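Local coordinates for glucose dehydrogenase (Haloferax mediterranei, PDB 2B5W), which catalyses the zinc-dependent oxidation of D-glucose and several other aldose sugars, using NADP(+) in preference to NAD(+) as electron acceptor, at residues L145-E150 and T347-I352; P151-E156 and E307-A312; P232-P237 and A256-Q261. The protein carries 1 engineered substitution. All coordinates share one frame; numbering follows the deposited sequence.

Interaction 1. Residues L145-E150 and T347-I352. With K (potassium ion), chain D.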
# COMPACT_ATOMS: atom_id res chain seq x y z
N LEU A 145 -15.15 -17.62 24.81
CA LEU A 145 -15.22 -16.63 23.74
C LEU A 145 -14.22 -16.94 22.63
O LEU A 145 -13.85 -16.05 21.82
CB LEU A 145 -15.04 -15.23 24.27
CG LEU A 145 -16.07 -14.79 25.29
CD1 LEU A 145 -15.77 -13.34 25.71
CD2 LEU A 145 -17.50 -14.93 24.72
N GLY A 146 -13.91 -18.23 22.47
CA GLY A 146 -12.84 -18.62 21.54
C GLY A 146 -13.20 -18.42 20.08
O GLY A 146 -12.29 -18.37 19.20
N PHE A 147 -14.49 -18.32 19.78
CA PHE A 147 -14.96 -17.96 18.46
C PHE A 147 -14.56 -16.56 18.02
O PHE A 147 -14.82 -16.22 16.89
CB PHE A 147 -16.48 -18.18 18.36
CG PHE A 147 -17.27 -17.33 19.31
CD1 PHE A 147 -17.69 -16.04 18.95
CD2 PHE A 147 -17.62 -17.80 20.57
CE1 PHE A 147 -18.39 -15.27 19.86
CE2 PHE A 147 -18.30 -17.03 21.45
CZ PHE A 147 -18.70 -15.79 21.11
N LEU A 148 -14.01 -15.74 18.92
CA LEU A 148 -13.57 -14.41 18.58
C LEU A 148 -12.12 -14.42 18.11
O LEU A 148 -11.66 -13.43 17.53
CB LEU A 148 -13.67 -13.46 19.76
CG LEU A 148 -15.09 -13.13 20.24
CD1 LEU A 148 -15.00 -12.17 21.40
CD2 LEU A 148 -15.91 -12.59 19.14
N ILE A 149 -11.41 -15.52 18.33
CA ILE A 149 -9.97 -15.58 17.92
C ILE A 149 -9.85 -15.46 16.39
O ILE A 149 -9.00 -14.71 15.90
CB ILE A 149 -9.32 -16.85 18.45
CG1 ILE A 149 -9.29 -16.86 19.97
CG2 ILE A 149 -7.96 -17.07 17.84
CD1 ILE A 149 -8.58 -15.66 20.58
N GLU A 150 -10.68 -16.15 15.60
CA GLU A 150 -10.58 -15.97 14.17
C GLU A 150 -10.84 -14.54 13.70
O GLU A 150 -10.04 -13.99 12.95
CB GLU A 150 -11.44 -17.02 13.40
CG GLU A 150 -11.13 -17.10 11.90
CD GLU A 150 -11.86 -16.11 11.05
OE1 GLU A 150 -12.76 -15.41 11.58
OE2 GLU A 150 -11.55 -15.97 9.83
N THR A 347 -28.33 -6.83 17.03
CA THR A 347 -27.52 -8.05 16.98
C THR A 347 -26.15 -7.61 16.54
O THR A 347 -26.01 -7.02 15.50
CB THR A 347 -28.11 -9.03 15.99
OG1 THR A 347 -29.46 -9.35 16.40
CG2 THR A 347 -27.40 -10.35 16.07
N ILE A 348 -25.14 -7.83 17.38
CA ILE A 348 -23.80 -7.42 16.99
C ILE A 348 -22.99 -8.68 16.67
O ILE A 348 -22.73 -8.95 15.51
CB ILE A 348 -23.14 -6.57 18.06
CG1 ILE A 348 -23.98 -5.30 18.28
CG2 ILE A 348 -21.70 -6.22 17.64
CD1 ILE A 348 -23.51 -4.45 19.40
N LYS A 349 -22.59 -9.43 17.68
CA LYS A 349 -21.93 -10.70 17.48
C LYS A 349 -22.66 -11.83 18.18
O LYS A 349 -22.99 -11.71 19.35
CB LYS A 349 -20.51 -10.64 18.05
CG LYS A 349 -19.71 -11.88 17.85
CD LYS A 349 -19.40 -12.00 16.36
CE LYS A 349 -18.53 -13.14 16.04
NZ LYS A 349 -18.34 -13.13 14.57
N THR A 350 -22.86 -12.93 17.47
CA THR A 350 -23.53 -14.11 17.99
C THR A 350 -22.70 -15.33 17.75
O THR A 350 -21.79 -15.31 16.94
CB THR A 350 -24.87 -14.34 17.33
OG1 THR A 350 -24.68 -14.57 15.93
CG2 THR A 350 -25.80 -13.11 17.43
N ALA A 351 -23.03 -16.38 18.46
CA ALA A 351 -22.44 -17.68 18.27
C ALA A 351 -23.47 -18.75 18.59
O ALA A 351 -24.45 -18.47 19.26
CB ALA A 351 -21.22 -17.88 19.16
N ILE A 352 -23.20 -19.96 18.13
CA ILE A 352 -23.96 -21.16 18.47
C ILE A 352 -23.09 -22.07 19.31
O ILE A 352 -21.96 -22.37 18.95
CB ILE A 352 -24.40 -21.90 17.20
CG1 ILE A 352 -25.30 -20.97 16.37
CG2 ILE A 352 -25.14 -23.19 17.58
CD1 ILE A 352 -25.51 -21.42 14.93
K K D . -26.28 -6.17 12.97
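Phe-147, in the 3-10 turn that leads into helix 149-164, faces Ala-351 of strand 349-353 with their CA atoms 7.5 Å apart, and no hydrogen bond joins the two backbones. The methyl of Ala-351 sits almost exactly above the middle of the phenyl ring: its CB lies 3.6 Å from the ring centroid and only 4° off the ring normal, a CH-pi contact in which all six ring carbons share. Lys-349, two residues earlier in the strand, meets the same ring at its edge, CG lying 4.2 Å from Phe-147 CE1. In zinc-containing alcohol dehydrogenases the chain returns near its C-terminus to the catalytic domain, and strand 349-353 does so here, pairing antiparallel with strand 27-37. Leu-148 reaches across with CD2, which touches both CG and CE of Lys-349, each at 4.1 Å, the leucine and the lysine running alongside in opposite senses. A bend at chi2 (70°) turns the lysine CD aside, and the extended remainder carries NZ to a salt bridge with OE1 of the zinc ligand Glu-64 and a hydrogen bond to Val-37 O, a second-shell position beside the metal site. At the start of the strand segment, Thr-347 O binds a potassium ion at 2.7 Å, sharing it with Asp-344 O.

Interaction 2. Residues P151-E156 and E307-A312. With NAP (NADP nicotinamide-adenine-dinucleotide phosphate), chain I.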
# COMPACT_ATOMS: atom_id res chain seq x y z
N PRO A 151 -11.93 -13.87 14.09
CA PRO A 151 -12.10 -12.48 13.69
C PRO A 151 -10.97 -11.57 14.15
O PRO A 151 -10.55 -10.70 13.38
CB PRO A 151 -13.43 -12.07 14.36
CG PRO A 151 -14.05 -13.27 14.79
CD PRO A 151 -13.13 -14.44 14.72
N ILE A 152 -10.50 -11.74 15.38
CA ILE A 152 -9.35 -10.94 15.86
C ILE A 152 -8.15 -11.15 14.92
O ILE A 152 -7.45 -10.19 14.56
CB ILE A 152 -9.00 -11.23 17.34
CG1 ILE A 152 -10.14 -10.78 18.28
CG2 ILE A 152 -7.70 -10.47 17.74
CD1 ILE A 152 -9.98 -11.25 19.69
N SER A 153 -7.94 -12.40 14.53
CA SER A 153 -6.82 -12.75 13.64
C SER A 153 -6.87 -12.07 12.28
O SER A 153 -5.81 -11.78 11.70
CB SER A 153 -6.68 -14.29 13.47
OG SER A 153 -7.59 -14.84 12.55
N ILE A 154 -8.07 -11.88 11.75
CA ILE A 154 -8.27 -11.15 10.50
C ILE A 154 -7.64 -9.76 10.65
O ILE A 154 -6.92 -9.29 9.77
CB ILE A 154 -9.77 -11.06 10.13
CG1 ILE A 154 -10.34 -12.44 9.79
CG2 ILE A 154 -9.96 -10.03 9.05
CD1 ILE A 154 -9.73 -13.10 8.62
N THR A 155 -7.96 -9.07 11.74
CA THR A 155 -7.38 -7.77 11.99
C THR A 155 -5.89 -7.84 12.25
O THR A 155 -5.16 -6.97 11.80
CB THR A 155 -8.13 -7.09 13.14
OG1 THR A 155 -9.46 -6.84 12.63
CG2 THR A 155 -7.52 -5.74 13.49
N GLU A 156 -5.44 -8.85 12.96
CA GLU A 156 -4.01 -8.96 13.22
C GLU A 156 -3.26 -9.03 11.88
O GLU A 156 -2.20 -8.41 11.74
CB GLU A 156 -3.68 -10.17 14.06
CG GLU A 156 -4.24 -10.19 15.47
CD GLU A 156 -3.54 -9.30 16.48
OE1 GLU A 156 -2.56 -8.58 16.14
OE2 GLU A 156 -3.99 -9.33 17.62
N GLU A 307 0.25 -17.47 12.94
CA GLU A 307 0.86 -16.43 13.78
C GLU A 307 -0.16 -15.37 14.20
O GLU A 307 -0.03 -14.77 15.26
CB GLU A 307 2.00 -15.76 13.04
CG GLU A 307 3.21 -16.64 12.83
CD GLU A 307 4.34 -15.91 12.10
OE1 GLU A 307 4.30 -14.64 12.00
OE2 GLU A 307 5.26 -16.60 11.62
N HIS A 308 -1.12 -15.11 13.33
CA HIS A 308 -2.15 -14.11 13.62
C HIS A 308 -3.13 -14.61 14.66
O HIS A 308 -3.62 -13.84 15.49
CB HIS A 308 -2.91 -13.73 12.35
CG HIS A 308 -2.02 -13.31 11.24
ND1 HIS A 308 -1.96 -13.96 10.02
CD2 HIS A 308 -1.08 -12.33 11.19
CE1 HIS A 308 -1.04 -13.37 9.27
NE2 HIS A 308 -0.50 -12.37 9.96
N PHE A 309 -3.42 -15.91 14.63
CA PHE A 309 -4.28 -16.53 15.64
C PHE A 309 -3.56 -16.52 17.00
O PHE A 309 -4.16 -16.23 18.03
CB PHE A 309 -4.66 -17.99 15.28
CG PHE A 309 -5.69 -18.13 14.19
CD1 PHE A 309 -5.42 -17.74 12.88
CD2 PHE A 309 -6.95 -18.68 14.46
CE1 PHE A 309 -6.34 -17.84 11.85
CE2 PHE A 309 -7.88 -18.84 13.40
CZ PHE A 309 -7.60 -18.40 12.11
N GLU A 310 -2.25 -16.79 17.02
CA GLU A 310 -1.49 -16.69 18.28
C GLU A 310 -1.48 -15.26 18.84
O GLU A 310 -1.72 -15.04 20.02
CB GLU A 310 -0.05 -17.21 18.09
CG GLU A 310 0.04 -18.71 17.85
CD GLU A 310 1.48 -19.17 17.53
OE1 GLU A 310 2.41 -18.36 17.52
OE2 GLU A 310 1.61 -20.35 17.23
N ALA A 311 -1.26 -14.28 17.96
CA ALA A 311 -1.24 -12.88 18.33
C ALA A 311 -2.60 -12.49 18.89
O ALA A 311 -2.67 -11.78 19.89
CB ALA A 311 -0.88 -12.01 17.17
N ALA A 312 -3.66 -13.01 18.28
CA ALA A 312 -5.03 -12.75 18.77
C ALA A 312 -5.24 -13.16 20.21
O ALA A 312 -5.99 -12.49 20.92
CB ALA A 312 -6.07 -13.46 17.87
PA NAP I . -21.27 -6.32 8.67
O1A NAP I . -22.19 -6.41 7.55
O2A NAP I . -21.84 -6.91 9.97
O5B NAP I . -20.89 -4.82 8.98
C5B NAP I . -20.73 -3.82 8.00
C4B NAP I . -21.18 -2.57 8.74
O4B NAP I . -20.84 -1.46 7.94
C3B NAP I . -22.70 -2.52 9.00
O3B NAP I . -23.01 -2.40 10.38
C2B NAP I . -23.16 -1.31 8.19
O2B NAP I . -24.12 -0.50 8.84
C1B NAP I . -21.89 -0.53 8.01
N9A NAP I . -21.92 0.24 6.78
C8A NAP I . -22.08 -0.24 5.50
N7A NAP I . -22.06 0.80 4.65
C5A NAP I . -21.93 1.95 5.38
C6A NAP I . -21.86 3.31 5.05
N6A NAP I . -21.99 3.77 3.79
N1A NAP I . -21.72 4.24 6.06
C2A NAP I . -21.61 3.85 7.37
N3A NAP I . -21.68 2.51 7.71
C4A NAP I . -21.82 1.59 6.73
O3 NAP I . -19.96 -7.18 8.41
PN NAP I . -18.71 -7.56 9.37
O1N NAP I . -18.38 -6.46 10.32
O2N NAP I . -18.79 -8.97 9.87
O5D NAP I . -17.77 -7.44 8.09
C5D NAP I . -17.37 -6.17 7.60
C4D NAP I . -16.80 -6.29 6.19
O4D NAP I . -15.60 -7.07 6.26
C3D NAP I . -17.72 -7.01 5.20
O3D NAP I . -17.70 -6.38 3.94
C2D NAP I . -17.13 -8.42 5.15
O2D NAP I . -17.44 -9.15 3.99
C1D NAP I . -15.64 -8.11 5.29
N1N NAP I . -14.81 -9.18 5.85
C2N NAP I . -13.63 -9.39 5.20
C3N NAP I . -12.74 -10.30 5.70
C7N NAP I . -11.40 -10.34 5.02
O7N NAP I . -10.64 -11.42 5.45
N7N NAP I . -11.07 -9.39 4.10
C4N NAP I . -13.02 -11.06 6.85
C5N NAP I . -14.21 -10.82 7.51
C6N NAP I . -15.10 -9.85 7.02
P2B NAP I . -25.75 -0.75 8.66
O1X NAP I . -26.17 -1.99 9.25
O2X NAP I . -26.35 0.50 9.35
O3X NAP I . -26.09 -0.74 7.17
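Ser-153 OG lies over one face of the Phe-309 ring, toward its rim and 3.3 Å from CE1, while two hydrogen bonds hold it, one with Glu-150 O and one with Ser-304 OG. Chi1 of 80° puts OG between the backbone N and the carbonyl carbon; the serine CB stands over the same ring, 4.0 Å from its centroid, as a CH-pi contact. The ring also packs on the side chains of Ile-149 and Glu-150. An alanine in place of Phe-309 would probably open a gap beneath Ser-153 and leave the Glu-150 side chain freer to turn. Beside the serine the backbones come close, CA of Ser-153 and CA of His-308 being 4.9 Å apart, and Ser-153 O rests 3.6 Å from His-308 CB. Farther along helix 306-318, Ala-312 CB is pressed by Ile-152 CG2 at 3.4 Å, tighter than usual for two carbons. Glu-156 lays CG 3.7 Å from His-308 O and its CD against Ala-311 CB. The polar ends are held from outside, Glu-156 OE2 by Thr-315 OG1, and the imidazole of His-308 at NE2 by Glu-160 OE1 and at ND1 by His-305 N. The segment axes approach to 7.9 Å at 112°, a spacing consistent with the small side chains of Ser-153, Ala-311 and Ala-312 between them. Away from this interface, Ile-154 CD1 meets O7N of the NADP carboxamide at 3.7 Å, so helix 149-164 backs the nicotinamide end of the coenzyme pocket, next to the zinc site, in this dehydrogenase with a Rossmann coenzyme domain.

Interaction 3. Residues P232-P237 and A256-Q261. With K (potassium ion), chain G.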
# COMPACT_ATOMS: atom_id res chain seq x y z
N PRO A 232 -19.50 12.52 5.45
CA PRO A 232 -18.81 11.57 4.58
C PRO A 232 -17.34 11.51 4.88
O PRO A 232 -16.78 12.42 5.45
CB PRO A 232 -19.03 12.15 3.17
CG PRO A 232 -20.17 13.12 3.31
CD PRO A 232 -20.07 13.66 4.69
N VAL A 233 -16.73 10.41 4.47
CA VAL A 233 -15.35 10.13 4.78
C VAL A 233 -14.44 11.28 4.32
O VAL A 233 -13.56 11.71 5.04
CB VAL A 233 -14.91 8.77 4.19
CG1 VAL A 233 -13.38 8.56 4.35
CG2 VAL A 233 -15.67 7.60 4.85
N GLU A 234 -14.69 11.80 3.12
CA GLU A 234 -13.86 12.89 2.59
C GLU A 234 -13.96 14.20 3.40
O GLU A 234 -13.05 15.03 3.35
CB GLU A 234 -14.10 13.09 1.08
CG GLU A 234 -15.40 13.78 0.71
CD GLU A 234 -16.55 12.83 0.45
OE1 GLU A 234 -16.49 11.65 0.89
OE2 GLU A 234 -17.53 13.29 -0.18
N ASP A 235 -15.05 14.37 4.16
CA ASP A 235 -15.25 15.56 5.01
C ASP A 235 -14.68 15.40 6.42
O ASP A 235 -14.66 16.34 7.22
CB ASP A 235 -16.75 15.87 5.17
CG ASP A 235 -17.41 16.39 3.92
OD1 ASP A 235 -16.76 16.53 2.87
OD2 ASP A 235 -18.62 16.70 3.92
N VAL A 236 -14.23 14.20 6.75
CA VAL A 236 -13.77 13.95 8.11
C VAL A 236 -12.60 14.83 8.55
O VAL A 236 -12.58 15.26 9.69
CB VAL A 236 -13.52 12.41 8.31
CG1 VAL A 236 -12.68 12.11 9.52
CG2 VAL A 236 -14.83 11.66 8.33
N PRO A 237 -11.58 15.07 7.70
CA PRO A 237 -10.50 15.97 8.09
C PRO A 237 -10.97 17.37 8.52
O PRO A 237 -10.41 17.91 9.47
CB PRO A 237 -9.63 16.04 6.84
CG PRO A 237 -9.87 14.68 6.21
CD PRO A 237 -11.32 14.42 6.40
N ALA A 256 -13.26 2.97 -0.04
CA ALA A 256 -11.92 2.68 -0.54
C ALA A 256 -11.32 3.91 -1.22
O ALA A 256 -10.19 4.29 -0.95
CB ALA A 256 -11.94 1.50 -1.49
N ILE A 257 -12.12 4.58 -2.05
CA ILE A 257 -11.68 5.77 -2.78
C ILE A 257 -11.47 6.98 -1.89
O ILE A 257 -10.47 7.68 -1.96
CB ILE A 257 -12.73 6.15 -3.87
CG1 ILE A 257 -13.02 4.97 -4.81
CG2 ILE A 257 -12.29 7.41 -4.61
CD1 ILE A 257 -11.85 4.52 -5.64
N GLN A 258 -12.43 7.23 -1.01
CA GLN A 258 -12.40 8.43 -0.21
C GLN A 258 -11.47 8.36 0.97
O GLN A 258 -11.09 9.40 1.49
CB GLN A 258 -13.81 8.82 0.26
CG GLN A 258 -14.75 9.19 -0.90
CD GLN A 258 -14.19 10.30 -1.81
OE1 GLN A 258 -13.49 11.21 -1.35
NE2 GLN A 258 -14.54 10.24 -3.09
N SER A 259 -11.08 7.15 1.36
CA SER A 259 -10.16 6.98 2.47
C SER A 259 -8.88 7.75 2.21
O SER A 259 -8.30 8.31 3.10
CB SER A 259 -9.82 5.50 2.70
OG SER A 259 -9.19 4.90 1.57
N VAL A 260 -8.45 7.78 0.95
CA VAL A 260 -7.23 8.50 0.59
C VAL A 260 -7.32 9.97 0.97
O VAL A 260 -6.34 10.57 1.37
CB VAL A 260 -6.95 8.30 -0.91
CG1 VAL A 260 -5.85 9.24 -1.43
CG2 VAL A 260 -6.54 6.83 -1.12
N GLN A 261 -8.52 10.56 0.83
CA GLN A 261 -8.70 11.96 1.18
C GLN A 261 -8.76 12.19 2.69
O GLN A 261 -8.42 13.28 3.15
CB GLN A 261 -9.95 12.53 0.51
CG GLN A 261 -9.98 12.38 -1.02
CD GLN A 261 -8.74 12.93 -1.73
OE1 GLN A 261 -8.25 12.29 -2.68
NE2 GLN A 261 -8.23 14.08 -1.29
K K G . -10.30 19.69 11.55
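Gln-258 and Gln-261 of helix 253-262 meet Val-233, Glu-234 and Pro-237 in the outer layer of a Rossmann fold, between two of its connections. Segment 232-237 follows strand 224-227, the outermost on its side of the parallel sheet, and belongs to the crossover to strand 243-248; helix 253-262 then links that strand to 267-271. The helix segment starts at the dimer interface, where Ala-256 packs on His-288 and Ile-257 on Ala-284, both of the second subunit. Gln-258 is next and turns toward segment 232-237. Its amide and the Glu-234 carboxylate pass each other obliquely, their planes 48° apart, without a hydrogen bond. Instead the polar atoms rest on carbon: Gln-258 OE1 approaches Glu-234 CB at 3.1 Å, and Glu-234 OE1 in turn lies 3.5 Å from Gln-258 CG. Both chains are bent at chi2, which turns each CD aside. The glutamine also meets Val-233, CB to CB, at 4.1 Å. Val-233 holds CG1 anti to its backbone N (chi1 172°), and this methyl reaches the helix backbone, 3.8 Å from Gln-258 O. Ser-259 adds its backbone N beside the same CG1. Val-260 turns the other way, toward Phe-287 and Met-291 of helix 284-293. At Gln-261 the backbones draw close, with 5.4 Å between its CA and that of Glu-234. Here Glu-234 CB touches Gln-261 CB at 4.2 Å. The carbonyl O of Gln-261 meets CG of the Pro-237 ring at 3.7 Å. Together with the carbonyl oxygens of Asp-238 and Tyr-240, Pro-237 O binds a potassium ion, at 2.7 Å from the metal.

How the interactions relate
The three contacts nest like brackets: the segments of interaction 3 lie between those of interaction 2, and these between those of interaction 1. Interactions 1 and 2 share helix 149-164 and have centres about 14 Å apart. They touch where Ile-149 and Glu-150 meet helix 306-318, so the chain around Glu-150, a zinc and substrate residue, packs on strand 349-353 through the residues just before it and on helix 306-318 after. Interaction 3 stands apart, its centre about 30 Å from that of interaction 1 and 27 Å from that of interaction 2, among the peripheral connections of the parallel coenzyme-binding sheet, far from the zinc, though near NADP, and beside the subunit interface.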